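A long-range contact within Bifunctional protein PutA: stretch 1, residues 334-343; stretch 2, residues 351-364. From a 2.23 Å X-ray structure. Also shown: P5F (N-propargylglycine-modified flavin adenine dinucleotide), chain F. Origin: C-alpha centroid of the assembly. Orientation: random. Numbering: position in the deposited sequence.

Stretch 1 334-343: YELCAKYLLE
Stretch 2 (351-364) AFASHNVRTLAACM

The contact is a helix packed against a strand-loop-helix unit, a small, mostly apolar interface flanked by one bidentate salt bridge. Residues 334-343 are helical throughout, with phi/psi near -60/-45 and i-to-i+4 backbone bonds such as Ala-338 N to Tyr-334 O (2.8 Å). In stretch 2, strand 351-353 (phi/psi about -109/116) runs nearly antiparallel to that helix, at 163° and 10.3 Å between axes. A loop then reverses the chain, and helix 357-364 runs at 26° to the first helix (signed -26°), with a closest axial approach of 10.1 Å. Register is set by CA-CA separations of 7.0 Å for Glu-335 to Thr-359 and 6.7 Å for Ala-338 to Cys-363. The surface buried between the stretches is 487 Å², both sides summed, with Tyr-334 (99 Å²), Glu-335 (87 Å²) and Phe-352 (78 Å²) giving the largest shares; all three are buried, and the carboxylate's charge is met by Arg-358.

The polar element is Glu-335 (chi1 m, chi2 t, chi3 17°) with Arg-358 (t, p, t, chi4 -162°). Both CA-to-CB bonds point sideways, but the side-chain ends approach: NH2 of Arg-358 donates to OE1 of Glu-335 at 2.8 Å (167°), and NE of Arg-358 to OE2 of Glu-335 at 2.9 Å (172°). The carboxylate meets the guanidinium at its edge, consistent with two nearly linear bonds. A water donates to Glu-335 OE2 (2.9 Å) and lies 2.6 Å from Thr-359 OG1, bridging the helices. Ala-362 CB, on a CA-to-CB bond pointing toward the first helix, lies 3.5 Å from Glu-335 CD.

The CA-to-CB bond of Tyr-334 (chi1 t, chi2 -73°) points toward stretch 2. Thr-359 (chi1 m) places CG2 over one ring face, 3.4 Å from Tyr-334 CE1, while Cys-363 (chi1 m) sets SG at the ring edge, 5.4 Å from the centroid of the Tyr-334 ring. The hydroxyl extends to the strand, with Tyr-334 OH 3.2 Å from Ala-353 N.

Phe-352 (chi1 m, chi2 -52°) directs its ring at the first helix. Phe-352 CE1 lies 3.4 Å from Ala-338 CB, a contact suited to a short methyl, and Phe-352 CZ lies 3.9 Å from Leu-342 CG (chi1 m, chi2 t). Ala-338 CB also reaches Cys-363 SG at 3.9 Å, joining strand and helix contacts around one methyl.

The loop shapes stretch 2. Asn-356 (chi1 t) caps the second helix, its OD1 accepting from Thr-359 N at 3.1 Å, while Asn-356 N donates to Ser-354 OG at 3.1 Å. This turn also holds the modified flavin's phosphates: Ser-354 OG donates to P5F O1P (2.6 Å), His-355 N to P5F O2P (3.0 Å) and Asn-356 ND2 to P5F O1A (2.7 Å).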

# COMPACT_ATOMS: atom_id res chain seq x y z
N TYR B 334 16.90 3.38 46.17
CA TYR B 334 17.60 4.44 46.91
C TYR B 334 17.75 4.05 48.37
O TYR B 334 18.85 4.12 48.94
CB TYR B 334 16.84 5.76 46.79
CG TYR B 334 17.61 6.97 47.29
CD1 TYR B 334 17.81 7.20 48.65
CD2 TYR B 334 18.12 7.91 46.39
CE1 TYR B 334 18.52 8.31 49.11
CE2 TYR B 334 18.81 9.02 46.83
CZ TYR B 334 19.02 9.22 48.19
OH TYR B 334 19.73 10.33 48.59
N GLU B 335 16.65 3.61 48.99
CA GLU B 335 16.72 3.27 50.41
C GLU B 335 17.63 2.07 50.64
O GLU B 335 18.39 2.05 51.61
CB GLU B 335 15.30 3.06 50.95
CG GLU B 335 14.50 4.37 50.99
CD GLU B 335 13.11 4.27 51.61
OE1 GLU B 335 12.80 3.31 52.33
OE2 GLU B 335 12.31 5.20 51.37
N LEU B 336 17.59 1.09 49.74
CA LEU B 336 18.49 -0.06 49.86
C LEU B 336 19.95 0.37 49.77
O LEU B 336 20.79 -0.05 50.58
CB LEU B 336 18.15 -1.09 48.77
CG LEU B 336 19.05 -2.32 48.64
CD1 LEU B 336 18.73 -3.31 49.80
CD2 LEU B 336 18.92 -3.01 47.29
N CYS B 337 20.28 1.22 48.79
CA CYS B 337 21.64 1.75 48.68
C CYS B 337 22.03 2.56 49.91
O CYS B 337 23.15 2.43 50.42
CB CYS B 337 21.77 2.60 47.42
SG CYS B 337 21.73 1.64 45.89
N ALA B 338 21.11 3.41 50.39
CA ALA B 338 21.41 4.25 51.54
C ALA B 338 21.73 3.40 52.77
O ALA B 338 22.71 3.66 53.48
CB ALA B 338 20.24 5.20 51.81
N LYS B 339 20.93 2.36 53.03
CA LYS B 339 21.20 1.49 54.17
C LYS B 339 22.58 0.86 54.06
O LYS B 339 23.33 0.81 55.05
CB LYS B 339 20.11 0.42 54.29
N TYR B 340 22.96 0.40 52.86
CA TYR B 340 24.25 -0.26 52.68
C TYR B 340 25.41 0.69 52.98
O TYR B 340 26.34 0.34 53.72
CB TYR B 340 24.37 -0.83 51.27
CG TYR B 340 25.55 -1.77 51.10
CD1 TYR B 340 25.43 -3.12 51.42
CD2 TYR B 340 26.77 -1.31 50.66
CE1 TYR B 340 26.51 -3.98 51.29
CE2 TYR B 340 27.86 -2.16 50.52
CZ TYR B 340 27.72 -3.49 50.84
OH TYR B 340 28.81 -4.34 50.69
N LEU B 341 25.37 1.90 52.41
CA LEU B 341 26.43 2.87 52.66
C LEU B 341 26.51 3.23 54.15
O LEU B 341 27.60 3.32 54.71
CB LEU B 341 26.20 4.13 51.82
CG LEU B 341 26.29 3.95 50.30
CD1 LEU B 341 25.57 5.07 49.56
CD2 LEU B 341 27.75 3.89 49.85
N LEU B 342 25.35 3.42 54.80
CA LEU B 342 25.35 3.70 56.23
C LEU B 342 25.96 2.54 57.01
O LEU B 342 26.76 2.75 57.93
CB LEU B 342 23.92 3.97 56.71
CG LEU B 342 23.36 5.30 56.25
CD1 LEU B 342 21.87 5.38 56.62
CD2 LEU B 342 24.18 6.44 56.90
N GLU B 343 25.60 1.31 56.63
CA GLU B 343 26.16 0.13 57.28
C GLU B 343 27.68 0.11 57.21
O GLU B 343 28.33 -0.43 58.11
CB GLU B 343 25.60 -1.12 56.62
CG GLU B 343 25.97 -2.37 57.33
CD GLU B 343 25.22 -2.50 58.63
OE1 GLU B 343 23.96 -2.39 58.60
OE2 GLU B 343 25.89 -2.69 59.67
N ALA B 351 26.27 10.96 51.25
CA ALA B 351 25.51 12.20 51.33
C ALA B 351 24.21 11.97 50.58
O ALA B 351 24.23 11.42 49.48
CB ALA B 351 26.31 13.38 50.77
N PHE B 352 23.08 12.37 51.18
CA PHE B 352 21.76 12.03 50.65
C PHE B 352 21.16 13.24 49.95
O PHE B 352 20.76 14.21 50.60
CB PHE B 352 20.85 11.51 51.77
CG PHE B 352 21.34 10.23 52.37
CD1 PHE B 352 21.63 9.16 51.55
CD2 PHE B 352 21.54 10.11 53.73
CE1 PHE B 352 22.10 7.98 52.08
CE2 PHE B 352 22.02 8.92 54.27
CZ PHE B 352 22.30 7.85 53.45
N ALA B 353 21.11 13.18 48.62
CA ALA B 353 20.57 14.26 47.81
C ALA B 353 19.14 13.90 47.44
O ALA B 353 18.92 12.99 46.65
CB ALA B 353 21.42 14.47 46.56
N SER B 354 18.17 14.60 48.03
CA SER B 354 16.76 14.33 47.74
C SER B 354 15.90 15.41 48.39
O SER B 354 16.20 15.87 49.49
CB SER B 354 16.32 12.96 48.25
OG SER B 354 14.95 12.75 47.93
N HIS B 355 14.81 15.77 47.71
CA HIS B 355 13.79 16.65 48.27
C HIS B 355 12.57 15.89 48.81
O HIS B 355 11.59 16.52 49.22
CB HIS B 355 13.34 17.68 47.24
CG HIS B 355 14.48 18.36 46.53
ND1 HIS B 355 15.03 17.87 45.37
CD2 HIS B 355 15.18 19.47 46.85
CE1 HIS B 355 16.02 18.66 44.99
NE2 HIS B 355 16.13 19.64 45.87
N ASN B 356 12.62 14.57 48.81
CA ASN B 356 11.49 13.71 49.14
C ASN B 356 11.50 13.42 50.64
O ASN B 356 12.47 12.84 51.15
CB ASN B 356 11.62 12.43 48.30
CG ASN B 356 10.52 11.41 48.53
OD1 ASN B 356 10.04 11.22 49.64
ND2 ASN B 356 10.12 10.72 47.46
N VAL B 357 10.43 13.82 51.34
CA VAL B 357 10.39 13.68 52.80
C VAL B 357 10.42 12.21 53.22
O VAL B 357 11.05 11.86 54.22
CB VAL B 357 9.17 14.42 53.40
CG1 VAL B 357 8.98 14.06 54.87
CG2 VAL B 357 9.37 15.92 53.29
N ARG B 358 9.75 11.33 52.46
CA ARG B 358 9.85 9.89 52.73
C ARG B 358 11.30 9.41 52.69
O ARG B 358 11.79 8.80 53.65
CB ARG B 358 8.99 9.10 51.73
CG ARG B 358 9.40 7.62 51.58
CD ARG B 358 9.08 6.79 52.83
NE ARG B 358 9.86 5.54 52.87
CZ ARG B 358 9.56 4.49 53.63
NH1 ARG B 358 8.49 4.52 54.41
NH2 ARG B 358 10.33 3.40 53.61
N THR B 359 11.99 9.70 51.58
CA THR B 359 13.40 9.32 51.43
C THR B 359 14.25 9.86 52.57
O THR B 359 15.05 9.13 53.17
CB THR B 359 13.93 9.84 50.09
OG1 THR B 359 13.08 9.38 49.02
CG2 THR B 359 15.38 9.36 49.84
N LEU B 360 14.11 11.15 52.86
CA LEU B 360 14.89 11.76 53.94
C LEU B 360 14.60 11.09 55.28
O LEU B 360 15.53 10.83 56.06
CB LEU B 360 14.60 13.26 54.01
CG LEU B 360 14.96 14.07 52.75
CD1 LEU B 360 14.40 15.49 52.83
CD2 LEU B 360 16.45 14.12 52.58
N ALA B 361 13.33 10.83 55.58
CA ALA B 361 12.96 10.24 56.87
C ALA B 361 13.49 8.81 57.00
O ALA B 361 13.91 8.39 58.08
CB ALA B 361 11.44 10.26 57.07
N ALA B 362 13.46 8.04 55.91
CA ALA B 362 14.02 6.69 55.94
C ALA B 362 15.52 6.74 56.24
O ALA B 362 16.02 6.00 57.09
CB ALA B 362 13.75 5.98 54.62
N CYS B 363 16.25 7.63 55.56
CA CYS B 363 17.67 7.75 55.84
C CYS B 363 17.92 8.09 57.31
O CYS B 363 18.81 7.50 57.94
CB CYS B 363 18.28 8.81 54.93
SG CYS B 363 18.36 8.35 53.18
N MET B 364 17.14 9.01 57.87
CA MET B 364 17.35 9.39 59.26
C MET B 364 17.21 8.19 60.18
O MET B 364 18.03 8.01 61.09
CB MET B 364 16.35 10.47 59.68
CG MET B 364 16.56 11.82 59.04
SD MET B 364 15.21 12.95 59.47
CE MET B 364 15.74 14.40 58.57
PA P5F F . 11.59 12.34 43.84
O1A P5F F . 11.35 11.52 45.16
O2A P5F F . 10.44 12.96 43.22
O5B P5F F . 12.13 11.54 42.69
C5B P5F F . 12.09 11.92 41.32
C4B P5F F . 13.04 11.01 40.53
O4B P5F F . 12.55 9.71 40.35
C3B P5F F . 13.40 11.46 39.14
O3B P5F F . 14.34 12.46 39.13
C2B P5F F . 13.90 10.21 38.53
O2B P5F F . 15.22 10.01 38.91
C1B P5F F . 13.05 9.17 39.16
N9A P5F F . 11.92 8.77 38.36
C8A P5F F . 10.90 9.56 37.86
N7A P5F F . 10.04 8.78 37.19
C5A P5F F . 10.46 7.45 37.24
C6A P5F F . 9.99 6.25 36.72
N6A P5F F . 8.78 6.20 35.95
N1A P5F F . 10.67 5.10 36.94
C2A P5F F . 11.81 5.09 37.66
N3A P5F F . 12.30 6.26 38.16
C4A P5F F . 11.67 7.43 37.98
N1 P5F F . 21.18 13.69 39.06
C2 P5F F . 22.13 12.95 38.27
O2 P5F F . 21.66 11.96 37.44
N3 P5F F . 23.53 13.22 38.36
C4 P5F F . 24.05 14.22 39.22
O4 P5F F . 25.44 14.44 39.25
C4X P5F F . 23.05 15.01 40.04
N5 P5F F . 23.45 16.16 40.85
C5X P5F F . 22.52 16.56 41.93
C6 P5F F . 23.02 17.30 43.12
C7 P5F F . 22.14 17.60 44.19
C7M P5F F . 22.67 18.35 45.39
C8 P5F F . 20.77 17.21 44.14
C8M P5F F . 19.81 17.51 45.26
C9 P5F F . 20.29 16.50 43.01
C9A P5F F . 21.20 16.18 41.88
N10 P5F F . 20.70 15.43 40.73
C10 P5F F . 21.68 14.73 39.94
C1' P5F F . 19.25 15.22 40.47
C2' P5F F . 18.68 14.06 41.27
O2' P5F F . 19.21 12.88 40.78
C3' P5F F . 17.15 13.96 41.26
O3' P5F F . 16.73 13.76 39.96
C4' P5F F . 16.42 15.18 41.79
O4' P5F F . 17.25 15.78 42.72
C5' P5F F . 15.00 14.93 42.32
O5' P5F F . 14.86 13.72 43.05
P P5F F . 14.00 13.54 44.41
O1P P5F F . 14.47 12.43 45.43
O2P P5F F . 13.96 15.03 44.91
O3P P5F F . 12.46 13.55 43.86
C21 P5F F . 24.09 17.67 38.81
C22 P5F F . 23.86 16.92 39.91
C23 P5F F . 25.12 17.24 37.75
O HOH W 1 11.89 7.02 49.11